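PDB 6UBL: DynF from Micromonospora chersina, which is of unknown function in dynemicin biosynthesis but binds palmitic acid inside its beta-barrel, consistent with a role in handling a hydrophobic ligand. Local coordinates for residues Y82-E87 with D107-G112. Sequence-based numbering, arbitrary orientation.
Sequences YTNLIE and DCLSAG
The carboxamide of N84 has the isopropyl group of L109 over one face, CD1 lying 3.5 Å from N84 OD1 and the two side chains crossing at about a right angle. A111 CB meets the same group obliquely from the same side, 3.4 Å from N84 ND2. CG anti to the carbonyl carbon (chi1 -72°) swings the amide back along its own strand, so that ND2 donates to T83 O at 2.8 Å, a bent bond of 146°; ND2 also donates to R11 O, and OD1 accepts from V13 N. The ring of Y82 has R11 as a cation-pi partner and packs on P191 of the second subunit.

N84, L109 and A111 lie on one face of two antiparallel neighbours in the DynF beta-barrel, strands 81-92 and 108-115. T83 and G112 form a hydrogen-bonded pair, with T83 N to G112 O and G112 N to T83 O both 2.9 Å. T83 O therefore receives two N-H groups, one from each strand. T83 OG1 occupies the crowded position between backbone N and carbonyl carbon (chi1 61°) and presses on G112, where a CB would be tight. Replacing N84 with an alanine would remove the amide that joins T83 O to R11 and V13, and would probably loosen the seat of the N-terminal segment on this outer face.

On the opposite face T83, L85 and S110 turn inward: L85 and S110 touch through their CB atoms, L85 approaches the bound palmitate, and S110 OG is bonded to G136 N. L85 N still reaches S110 O at 2.9 Å, though through a bent bond, but beyond it the strands diverge, and a water accepts from S110 N (3.0 Å) and lies 2.8 Å from L85 O, to which it can donate.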
loop_
_atom_site.group_PDB
_atom_site.type_symbol
_atom_site.label_atom_id
_atom_site.label_comp_id
_atom_site.label_asym_id
_atom_site.label_seq_id
_atom_site.Cartn_x
_atom_site.Cartn_y
_atom_site.Cartn_z
ATOM N N TYR A 82 14.312 -12.245 0.782
ATOM C CA TYR A 82 13.026 -11.907 1.374
ATOM C C TYR A 82 13.247 -11.514 2.826
ATOM O O TYR A 82 14.095 -12.084 3.512
ATOM C CB TYR A 82 12.089 -13.108 1.267
ATOM C CG TYR A 82 11.728 -13.337 -0.180
ATOM C CD1 TYR A 82 10.662 -12.674 -0.759
ATOM C CD2 TYR A 82 12.512 -14.156 -0.985
ATOM C CE1 TYR A 82 10.348 -12.843 -2.088
ATOM C CE2 TYR A 82 12.213 -14.335 -2.322
ATOM C CZ TYR A 82 11.120 -13.675 -2.863
ATOM O OH TYR A 82 10.807 -13.843 -4.195
ATOM N N THR A 83 12.506 -10.520 3.287
ATOM C CA THR A 83 12.738 -9.935 4.598
ATOM C C THR A 83 11.431 -9.875 5.372
ATOM O O THR A 83 10.351 -9.802 4.791
ATOM C CB THR A 83 13.297 -8.511 4.467
ATOM O OG1 THR A 83 12.349 -7.699 3.770
ATOM C CG2 THR A 83 14.619 -8.503 3.705
ATOM N N ASN A 84 11.537 -9.936 6.696
ATOM C CA ASN A 84 10.438 -9.561 7.571
ATOM C C ASN A 84 10.986 -8.559 8.580
ATOM O O ASN A 84 12.069 -8.763 9.132
ATOM C CB ASN A 84 9.862 -10.718 8.403
ATOM C CG ASN A 84 9.051 -11.745 7.611
ATOM O OD1 ASN A 84 8.677 -12.781 8.171
ATOM N ND2 ASN A 84 8.750 -11.470 6.343
ATOM N N LEU A 85 10.220 -7.512 8.864
ATOM C CA LEU A 85 10.528 -6.586 9.947
ATOM C C LEU A 85 9.883 -7.168 11.200
ATOM O O LEU A 85 8.657 -7.238 11.294
ATOM C CB LEU A 85 9.977 -5.203 9.615
ATOM C CG LEU A 85 10.092 -4.098 10.650
ATOM C CD1 LEU A 85 11.535 -3.889 11.057
ATOM C CD2 LEU A 85 9.491 -2.807 10.094
ATOM N N ILE A 86 10.705 -7.623 12.147
ATOM C CA ILE A 86 10.197 -8.388 13.284
ATOM C C ILE A 86 10.122 -7.603 14.590
ATOM O O ILE A 86 9.428 -8.047 15.525
ATOM C CB ILE A 86 10.953 -9.715 13.508
ATOM C CG1 ILE A 86 12.410 -9.472 13.925
ATOM C CG2 ILE A 86 10.905 -10.583 12.263
ATOM C CD1 ILE A 86 13.164 -10.764 14.267
ATOM N N GLU A 87 10.803 -6.465 14.685
ATOM C CA GLU A 87 10.715 -5.649 15.885
ATOM C C GLU A 87 11.232 -4.266 15.522
ATOM O O GLU A 87 12.121 -4.134 14.672
ATOM C CB GLU A 87 11.574 -6.220 17.029
ATOM C CG GLU A 87 11.205 -5.669 18.404
ATOM C CD GLU A 87 11.978 -6.320 19.535
ATOM O OE1 GLU A 87 12.936 -7.065 19.254
ATOM O OE2 GLU A 87 11.609 -6.106 20.715
ATOM N N ASP A 107 -0.541 -7.677 15.126
ATOM C CA ASP A 107 -1.526 -8.379 14.316
ATOM C C ASP A 107 -1.102 -8.509 12.861
ATOM O O ASP A 107 -1.779 -9.210 12.097
ATOM C CB ASP A 107 -2.861 -7.629 14.305
ATOM C CG ASP A 107 -3.554 -7.615 15.649
ATOM O OD1 ASP A 107 -3.384 -8.567 16.429
ATOM O OD2 ASP A 107 -4.324 -6.656 15.893
ATOM N N CYS A 108 -0.022 -7.839 12.463
ATOM C CA CYS A 108 0.373 -7.713 11.069
ATOM C C CYS A 108 1.770 -8.278 10.860
ATOM O O CYS A 108 2.662 -8.071 11.692
ATOM C CB CYS A 108 0.503 -6.232 10.690
ATOM S SG CYS A 108 -0.970 -5.260 10.860
ATOM N N LEU A 109 1.973 -8.981 9.752
ATOM C CA LEU A 109 3.319 -9.342 9.319
ATOM C C LEU A 109 3.854 -8.234 8.409
ATOM O O LEU A 109 3.330 -8.016 7.307
ATOM C CB LEU A 109 3.343 -10.681 8.579
ATOM C CG LEU A 109 4.757 -10.987 8.055
ATOM C CD1 LEU A 109 5.712 -11.279 9.219
ATOM C CD2 LEU A 109 4.777 -12.129 7.054
ATOM N N SER A 110 4.901 -7.542 8.862
ATOM C CA SER A 110 5.607 -6.562 8.040
ATOM C C SER A 110 6.695 -7.289 7.257
ATOM O O SER A 110 7.532 -7.977 7.850
ATOM C CB SER A 110 6.213 -5.469 8.920
ATOM O OG SER A 110 5.197 -4.683 9.532
ATOM N N ALA A 111 6.656 -7.175 5.929
ATOM C CA ALA A 111 7.450 -8.035 5.063
ATOM C C ALA A 111 7.879 -7.283 3.812
ATOM O O ALA A 111 7.197 -6.368 3.350
ATOM C CB ALA A 111 6.675 -9.303 4.702
ATOM N N GLY A 112 9.001 -7.711 3.247
ATOM C CA GLY A 112 9.560 -7.041 2.099
ATOM C C GLY A 112 10.501 -7.943 1.337
ATOM O O GLY A 112 10.576 -9.152 1.576
HETATM O O HOH W 1 6.116 -8.355 11.470
#